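PDB 2UVF: exopolygalacturonase, which hydrolyses polygalacturonic acid of pectin from chain ends, probably in the periplasm, and is captured here with bound digalacturonic acid. Local coordinates for residues Phe519-Lys525 with His551-Asn557; Phe431-Ala437 with Met458-Gly464; Met497-Tyr501 with Asn547-His551. All coordinates share one frame; numbering follows the deposited sequence.

Contact 1 (Phe519-Lys525 with His551-Asn557); sequences FYDFTLK and HRLVHVN
Tyr520 and Arg552 open this parallel pairing with a cation-pi contact in which the guanidinium lies over one face of the phenol ring, Arg552 CZ being 4.7 Å from the centroid. The two planes are 34° apart. Both CG atoms sit between backbone N and carbonyl carbon (chi1 71° for Tyr520, 75° for Arg552), and the two side chains therefore run out alongside each other; Tyr520 OH is hydrogen-bonded to Arg478 NH1. Beneath them, strands 519-525 and 551-557 stack in register as neighbouring coils of the parallel beta-helix. Arg552 N is bound by Phe519 O at 3.2 Å. Next come Asp521 and Leu553, both with positive phi, and at this kink Asp521 N makes merely a weak bond to Arg552 O. Regular pairing resumes with Phe522 N bonded to Leu553 O; beyond it His555 N reaches Phe522 O at 2.8 Å, Leu524 N reaches His555 O at 3.0 Å, and Asn557 N reaches Leu524 O at 2.8 Å. Leu524 CB and Val556 CG2, on the buried face, meet at 3.9 Å. On the other face the polar ends look outward for partners: His555 ND1 bonds Glu576, and Lys525 NZ forms a salt bridge with Glu61. His551, rim to rim with the Phe519 ring, places ND1 3.5 Å from Phe519 CD2. The chemistry thus divides the labour: main-chain bonds join the two strands, whereas Tyr520 and His555 take partners on the strands flanking the pair and Lys525 reaches the N-terminal part of the chain.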
# COMPACT_ATOMS: atom_id res chain seq x y z
N PHE A 519 16.57 -12.96 2.83
CA PHE A 519 16.40 -11.87 1.89
C PHE A 519 17.58 -11.84 0.92
O PHE A 519 18.74 -11.88 1.34
CB PHE A 519 16.27 -10.53 2.62
CG PHE A 519 15.08 -10.45 3.53
CD1 PHE A 519 13.78 -10.42 3.01
CD2 PHE A 519 15.25 -10.40 4.92
CE1 PHE A 519 12.67 -10.35 3.85
CE2 PHE A 519 14.16 -10.32 5.76
CZ PHE A 519 12.86 -10.30 5.23
N TYR A 520 17.28 -11.81 -0.37
CA TYR A 520 18.31 -11.71 -1.39
C TYR A 520 17.81 -11.03 -2.67
O TYR A 520 16.60 -11.02 -2.96
CB TYR A 520 18.98 -13.07 -1.66
CG TYR A 520 18.13 -14.10 -2.37
CD1 TYR A 520 18.07 -14.12 -3.76
CD2 TYR A 520 17.41 -15.06 -1.65
CE1 TYR A 520 17.28 -15.07 -4.42
CE2 TYR A 520 16.62 -16.01 -2.30
CZ TYR A 520 16.56 -16.01 -3.68
OH TYR A 520 15.78 -16.93 -4.34
N ASP A 521 18.75 -10.47 -3.43
CA ASP A 521 18.43 -9.81 -4.69
C ASP A 521 17.56 -8.56 -4.41
O ASP A 521 16.40 -8.47 -4.83
CB ASP A 521 17.79 -10.80 -5.68
CG ASP A 521 17.60 -10.22 -7.06
OD1 ASP A 521 18.33 -9.27 -7.43
OD2 ASP A 521 16.69 -10.72 -7.78
N PHE A 522 18.14 -7.63 -3.66
CA PHE A 522 17.55 -6.33 -3.35
C PHE A 522 18.40 -5.27 -4.02
O PHE A 522 19.62 -5.29 -3.94
CB PHE A 522 17.54 -6.06 -1.84
CG PHE A 522 16.30 -6.56 -1.13
CD1 PHE A 522 15.84 -7.87 -1.29
CD2 PHE A 522 15.59 -5.71 -0.27
CE1 PHE A 522 14.71 -8.32 -0.63
CE2 PHE A 522 14.44 -6.17 0.41
CZ PHE A 522 14.01 -7.46 0.22
N THR A 523 17.71 -4.33 -4.65
CA THR A 523 18.33 -3.22 -5.34
C THR A 523 17.82 -1.88 -4.80
O THR A 523 16.61 -1.60 -4.82
CB THR A 523 18.05 -3.33 -6.85
OG1 THR A 523 18.65 -4.53 -7.33
CG2 THR A 523 18.62 -2.14 -7.61
N LEU A 524 18.77 -1.09 -4.30
CA LEU A 524 18.57 0.30 -3.95
C LEU A 524 19.39 1.19 -4.90
O LEU A 524 20.61 1.16 -4.91
CB LEU A 524 18.98 0.54 -2.49
CG LEU A 524 18.33 1.72 -1.75
CD1 LEU A 524 17.04 1.28 -1.08
CD2 LEU A 524 19.30 2.25 -0.72
N LYS A 525 18.68 1.98 -5.72
CA LYS A 525 19.28 2.76 -6.81
C LYS A 525 18.61 4.12 -6.95
O LYS A 525 17.38 4.21 -6.84
CB LYS A 525 19.13 2.00 -8.13
CG LYS A 525 20.16 2.39 -9.17
CD LYS A 525 20.19 1.41 -10.35
CE LYS A 525 20.51 -0.02 -9.90
NZ LYS A 525 21.12 -0.88 -10.98
N HIS A 551 21.77 -12.52 4.71
CA HIS A 551 21.24 -11.86 3.52
C HIS A 551 22.33 -11.84 2.47
O HIS A 551 23.51 -11.80 2.79
CB HIS A 551 20.81 -10.42 3.84
CG HIS A 551 20.09 -10.27 5.14
ND1 HIS A 551 18.73 -10.43 5.25
CD2 HIS A 551 20.54 -9.98 6.38
CE1 HIS A 551 18.37 -10.24 6.51
NE2 HIS A 551 19.45 -9.97 7.21
N ARG A 552 21.93 -11.85 1.21
CA ARG A 552 22.92 -11.87 0.15
C ARG A 552 22.38 -11.12 -1.06
O ARG A 552 21.19 -10.87 -1.14
CB ARG A 552 23.32 -13.33 -0.19
CG ARG A 552 22.28 -14.12 -0.98
CD ARG A 552 22.54 -15.63 -1.00
NE ARG A 552 21.56 -16.27 -1.89
CZ ARG A 552 21.76 -16.52 -3.18
NH1 ARG A 552 22.93 -16.23 -3.75
NH2 ARG A 552 20.80 -17.08 -3.91
N LEU A 553 23.27 -10.75 -1.97
CA LEU A 553 22.89 -10.12 -3.24
C LEU A 553 22.14 -8.78 -3.11
O LEU A 553 21.13 -8.56 -3.76
CB LEU A 553 22.12 -11.11 -4.14
CG LEU A 553 22.92 -12.33 -4.63
CD1 LEU A 553 21.99 -13.34 -5.24
CD2 LEU A 553 24.04 -11.92 -5.63
N VAL A 554 22.67 -7.90 -2.26
CA VAL A 554 22.20 -6.52 -2.15
C VAL A 554 23.03 -5.60 -3.06
O VAL A 554 24.23 -5.42 -2.86
CB VAL A 554 22.24 -6.00 -0.68
CG1 VAL A 554 21.81 -4.55 -0.59
CG2 VAL A 554 21.38 -6.86 0.24
N HIS A 555 22.38 -5.03 -4.08
CA HIS A 555 23.02 -4.11 -5.04
C HIS A 555 22.59 -2.67 -4.77
O HIS A 555 21.43 -2.30 -4.99
CB HIS A 555 22.68 -4.50 -6.48
CG HIS A 555 22.55 -5.98 -6.70
ND1 HIS A 555 23.63 -6.83 -6.70
CD2 HIS A 555 21.45 -6.75 -6.90
CE1 HIS A 555 23.20 -8.07 -6.90
NE2 HIS A 555 21.89 -8.05 -7.03
N VAL A 556 23.52 -1.85 -4.26
CA VAL A 556 23.25 -0.45 -3.92
C VAL A 556 24.06 0.51 -4.81
O VAL A 556 25.30 0.48 -4.80
CB VAL A 556 23.47 -0.16 -2.40
CG1 VAL A 556 23.30 1.34 -2.10
CG2 VAL A 556 22.49 -0.97 -1.55
N ASN A 557 23.36 1.34 -5.58
CA ASN A 557 23.95 2.24 -6.58
C ASN A 557 23.38 3.66 -6.60
O ASN A 557 22.17 3.85 -6.64
CB ASN A 557 23.84 1.62 -7.99
CG ASN A 557 25.02 0.71 -8.33
OD1 ASN A 557 26.16 1.19 -8.54
ND2 ASN A 557 24.77 -0.61 -8.41

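Contact 2 (Phe431-Ala437 with Met458-Gly464); sequences FRMGHGA and MYLTDIG
Phe431 and Met458 form a parallel bridge, after which the two segments bend round a corner together, joined by Tyr459 N to Phe431 O (2.8 Å), Asp462 N to Gly434 O (3.0 Å) and Ala437 N to Ile463 O (2.9 Å). Between these bonds a side chain joins in: Thr461 OG1 gives its proton to Arg432 O at 2.7 Å, in the carbonyl plane. On the inner side Met458, bent at chi2 (73°), packs its CE methyl 3.6 Å from Phe431 CD2 and against Ala437 CB, while its SD makes an oblique Met-aromatic contact with the Phe431 ring. Such stacked corners, each coil repeating the turn of the one before, are how the right-handed parallel beta-helix of family 28 glycoside hydrolases passes from one face to the next. Gly434 adopts backbone angles at which a CB would press on the preceding carbonyl oxygen. Outside the corner, Leu460 CD1 lies over one face of the Arg432 guanidinium, 3.8 Å from NH1, while Glu285 and Asp399 take up its other nitrogens in salt bridges. One water accepts from Gly434 N and lies 2.6 Å from Leu460 O; a second donates to both His435 O and Asp462 OD2. The His435 side chain comes within about 2 Å of a nickel ion, and the residue's backbone bonds to that of Asp402, a residue of the sugar-binding pocket.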
# COMPACT_ATOMS: atom_id res chain seq x y z
N PHE A 431 4.07 9.25 0.42
CA PHE A 431 4.00 8.64 1.74
C PHE A 431 4.27 9.73 2.76
O PHE A 431 5.30 10.40 2.67
CB PHE A 431 5.01 7.49 1.89
CG PHE A 431 4.86 6.42 0.86
CD1 PHE A 431 4.10 5.29 1.12
CD2 PHE A 431 5.48 6.53 -0.39
CE1 PHE A 431 3.95 4.28 0.16
CE2 PHE A 431 5.35 5.54 -1.35
CZ PHE A 431 4.58 4.40 -1.08
N ARG A 432 3.33 9.97 3.67
CA ARG A 432 3.59 10.84 4.79
C ARG A 432 3.96 9.96 5.98
O ARG A 432 4.88 9.19 5.89
CB ARG A 432 2.40 11.78 5.07
CG ARG A 432 2.79 13.06 5.82
CD ARG A 432 1.61 14.03 5.92
NE ARG A 432 1.87 15.12 6.85
CZ ARG A 432 1.79 15.03 8.17
NH1 ARG A 432 2.06 16.10 8.92
NH2 ARG A 432 1.47 13.87 8.76
N MET A 433 3.23 10.03 7.09
CA MET A 433 3.56 9.18 8.24
C MET A 433 3.13 7.74 8.05
O MET A 433 2.22 7.44 7.27
CB MET A 433 3.06 9.78 9.58
CG MET A 433 3.66 11.15 9.80
SD MET A 433 3.50 11.91 11.38
CE MET A 433 4.21 10.68 12.46
N GLY A 434 3.83 6.85 8.74
CA GLY A 434 3.56 5.41 8.67
C GLY A 434 4.82 4.68 9.05
O GLY A 434 5.87 5.28 9.12
N HIS A 435 4.72 3.38 9.28
CA HIS A 435 5.80 2.61 9.86
C HIS A 435 6.81 2.18 8.79
O HIS A 435 7.87 1.65 9.11
CB HIS A 435 5.26 1.36 10.59
CG HIS A 435 4.55 1.66 11.86
ND1 HIS A 435 4.00 2.89 12.15
CD2 HIS A 435 4.27 0.87 12.93
CE1 HIS A 435 3.42 2.85 13.34
NE2 HIS A 435 3.56 1.62 13.82
N GLY A 436 6.46 2.39 7.53
CA GLY A 436 7.37 2.09 6.44
C GLY A 436 6.62 2.23 5.14
O GLY A 436 5.51 1.76 5.02
N ALA A 437 7.23 2.90 4.18
CA ALA A 437 6.60 3.11 2.88
C ALA A 437 6.34 1.76 2.21
O ALA A 437 5.21 1.45 1.84
CB ALA A 437 7.46 3.98 1.99
N MET A 458 8.60 10.36 -0.15
CA MET A 458 8.30 10.06 1.25
C MET A 458 8.69 11.25 2.13
O MET A 458 9.83 11.72 2.07
CB MET A 458 9.07 8.83 1.73
CG MET A 458 8.71 7.54 1.06
SD MET A 458 9.32 7.41 -0.64
CE MET A 458 8.97 5.68 -0.87
N TYR A 459 7.75 11.71 2.95
CA TYR A 459 7.99 12.81 3.87
C TYR A 459 7.45 12.45 5.24
O TYR A 459 6.26 12.24 5.37
CB TYR A 459 7.33 14.10 3.33
CG TYR A 459 7.44 15.27 4.27
CD1 TYR A 459 8.69 15.77 4.64
CD2 TYR A 459 6.31 15.87 4.79
CE1 TYR A 459 8.79 16.85 5.55
CE2 TYR A 459 6.39 16.95 5.67
CZ TYR A 459 7.63 17.43 6.04
OH TYR A 459 7.70 18.48 6.93
N LEU A 460 8.34 12.33 6.23
CA LEU A 460 8.02 12.04 7.66
C LEU A 460 7.75 10.57 7.98
O LEU A 460 7.51 10.20 9.16
CB LEU A 460 6.88 12.92 8.24
CG LEU A 460 7.05 14.44 8.23
CD1 LEU A 460 5.73 15.08 8.68
CD2 LEU A 460 8.21 14.93 9.07
N THR A 461 7.80 9.73 6.94
CA THR A 461 7.59 8.27 7.08
C THR A 461 8.70 7.72 7.98
O THR A 461 9.75 8.34 8.07
CB THR A 461 7.65 7.59 5.68
OG1 THR A 461 7.23 8.53 4.68
CG2 THR A 461 6.76 6.33 5.63
N ASP A 462 8.48 6.59 8.65
CA ASP A 462 9.50 6.03 9.54
C ASP A 462 10.69 5.48 8.74
O ASP A 462 11.86 5.71 9.08
CB ASP A 462 8.92 4.93 10.45
CG ASP A 462 8.08 5.48 11.58
OD1 ASP A 462 7.90 6.71 11.65
OD2 ASP A 462 7.59 4.69 12.41
N ILE A 463 10.38 4.73 7.68
CA ILE A 463 11.36 3.94 6.96
C ILE A 463 10.95 3.97 5.49
O ILE A 463 9.77 3.97 5.19
CB ILE A 463 11.45 2.46 7.56
CG1 ILE A 463 11.94 2.50 9.01
CG2 ILE A 463 12.39 1.57 6.74
CD1 ILE A 463 11.76 1.22 9.83
N GLY A 464 11.93 4.00 4.58
CA GLY A 464 11.63 3.82 3.15
C GLY A 464 11.33 2.37 2.78
O GLY A 464 10.24 2.03 2.37
O HOH W 1 5.93 8.49 10.25
O HOH W 2 8.48 2.11 12.19

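Contact 3 (Met497-Tyr501 with Asn547-His551); sequences MTLDY and NKAWH
Leu499 and His551 form the close-packed half of a contact in which the loop leading into strand 551-562 of the parallel beta-helix folds back along the end of strand 493-500. The two segments run nearly opposite ways, 164° apart, and are held by side chains rather than by paired backbones; even their nearest CA atoms, those of Tyr501 and Ala549, are 6.8 Å apart. At the buried end the imidazole is packed against Met497 and Leu499. Met497 CB sits over one face, 4.3 Å above the plane and displaced toward the rim, while Leu499 slides past the ring in the opposite direction and brings CD1 to 3.7 Å from His551 CE1. With CG turned anti to the carbonyl carbon (chi1 -43°), His551 points its ring at strand 493-500, yet Met497 O, although close to NE2, lies at too poor an angle to bond it. The partner of NE2 is instead Lys542 O, on the strand that pairs with 493-500. Ala549 continues the apolar seam, its CB 4.2 Å from Leu499 CD2 and 4.4 Å from Tyr501 CB. Here Lys548 and Ala549 both face Asp544 in a G1 beta bulge, and Trp550, whose CB points away from the other segment, has a cation-pi contact with Arg573. Packing gives way at the far end, where Asp500 and Lys548 are exposed. Asn547 CB lies over one face of the partly exposed Tyr501 ring in a CH-pi contact, but the amide beyond it is crowded in the model and of doubtful orientation, and supports no finer claim. At the buried end Leu499 CB lies 3.4 Å from His551 CE1.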
# COMPACT_ATOMS: atom_id res chain seq x y z
N MET A 497 16.72 -4.50 6.79
CA MET A 497 16.56 -5.89 6.41
C MET A 497 16.98 -6.69 7.64
O MET A 497 18.17 -6.93 7.85
CB MET A 497 17.48 -6.23 5.25
CG MET A 497 17.35 -5.36 4.01
SD MET A 497 18.37 -5.98 2.66
CE MET A 497 17.59 -7.53 2.27
N THR A 498 16.02 -7.04 8.49
CA THR A 498 16.32 -7.85 9.67
C THR A 498 15.83 -9.28 9.50
O THR A 498 14.78 -9.51 8.88
CB THR A 498 15.77 -7.26 10.98
OG1 THR A 498 14.50 -6.62 10.74
CG2 THR A 498 16.73 -6.24 11.54
N LEU A 499 16.62 -10.22 10.02
CA LEU A 499 16.33 -11.66 9.97
C LEU A 499 16.66 -12.25 11.33
O LEU A 499 17.83 -12.42 11.69
CB LEU A 499 17.17 -12.34 8.88
CG LEU A 499 16.59 -13.46 8.02
CD1 LEU A 499 17.62 -13.88 6.97
CD2 LEU A 499 16.12 -14.67 8.83
N ASP A 500 15.62 -12.55 12.11
CA ASP A 500 15.81 -12.96 13.50
C ASP A 500 15.60 -14.49 13.73
O ASP A 500 14.47 -14.94 13.96
CB ASP A 500 14.93 -12.08 14.44
CG ASP A 500 14.97 -10.56 14.07
OD1 ASP A 500 14.99 -10.22 12.87
OD2 ASP A 500 14.95 -9.71 15.00
N TYR A 501 16.70 -15.26 13.64
CA TYR A 501 16.75 -16.73 13.87
C TYR A 501 16.40 -17.20 15.26
O TYR A 501 16.92 -16.68 16.23
CB TYR A 501 18.12 -17.33 13.51
CG TYR A 501 18.36 -18.79 14.00
CD1 TYR A 501 17.87 -19.87 13.29
CD2 TYR A 501 19.09 -19.07 15.14
CE1 TYR A 501 18.07 -21.16 13.71
CE2 TYR A 501 19.30 -20.36 15.56
CZ TYR A 501 18.79 -21.41 14.83
OH TYR A 501 18.99 -22.71 15.22
N ASN A 547 23.93 -18.84 12.92
CA ASN A 547 22.91 -19.84 12.62
C ASN A 547 22.55 -19.91 11.13
O ASN A 547 21.41 -20.20 10.75
CB ASN A 547 21.69 -19.59 13.50
CG ASN A 547 22.06 -19.43 14.97
OD1 ASN A 547 21.79 -18.40 15.59
ND2 ASN A 547 22.71 -20.46 15.53
N LYS A 548 23.57 -19.66 10.30
CA LYS A 548 23.49 -19.71 8.82
C LYS A 548 22.49 -18.74 8.18
O LYS A 548 22.34 -18.73 6.95
CB LYS A 548 23.28 -21.15 8.30
CG LYS A 548 24.51 -22.08 8.39
CD LYS A 548 24.48 -23.15 7.29
CE LYS A 548 25.37 -24.34 7.63
NZ LYS A 548 24.84 -25.16 8.77
N ALA A 549 21.84 -17.91 9.00
CA ALA A 549 20.89 -16.91 8.51
C ALA A 549 21.60 -15.62 8.06
O ALA A 549 21.91 -14.75 8.89
CB ALA A 549 19.82 -16.60 9.57
N TRP A 550 21.87 -15.53 6.76
CA TRP A 550 22.42 -14.30 6.19
C TRP A 550 21.65 -13.82 4.95
O TRP A 550 20.98 -14.60 4.27
CB TRP A 550 23.94 -14.40 5.92
CG TRP A 550 24.37 -15.58 5.09
CD1 TRP A 550 24.24 -15.74 3.73
CD2 TRP A 550 25.01 -16.77 5.58
NE1 TRP A 550 24.75 -16.96 3.35
CE2 TRP A 550 25.23 -17.62 4.45
CE3 TRP A 550 25.40 -17.22 6.85
CZ2 TRP A 550 25.84 -18.88 4.57
CZ3 TRP A 550 26.00 -18.47 6.97
CH2 TRP A 550 26.21 -19.29 5.83
N HIS A 551 21.77 -12.52 4.71
CA HIS A 551 21.24 -11.86 3.52
C HIS A 551 22.33 -11.84 2.47
O HIS A 551 23.51 -11.80 2.79
CB HIS A 551 20.81 -10.42 3.84
CG HIS A 551 20.09 -10.27 5.14
ND1 HIS A 551 18.73 -10.43 5.25
CD2 HIS A 551 20.54 -9.98 6.38
CE1 HIS A 551 18.37 -10.24 6.51
NE2 HIS A 551 19.45 -9.97 7.21

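Following the chain from the N-terminal domain into the beta-helix, contact 2 comes first: it closes the 20-residue excursion between 437 and 458 and is complete before the others begin. Strand 463-470, which starts at its corner, pairs with strand 493-500, where contact 3 opens. Contact 1 opens soon after, at 519; contact 3 then closes at 547-551 and contact 1 at 551-557. These two cross, share His551 and touch directly, Met497 CE lying 3.3 Å from Phe519 CB. Contact 2 stays apart, about 7 Å from either at nearest atoms. Together they tie successive coils of one solenoid, contacts 1 and 3 joining strand pairing to the loop that precedes strand 551-562.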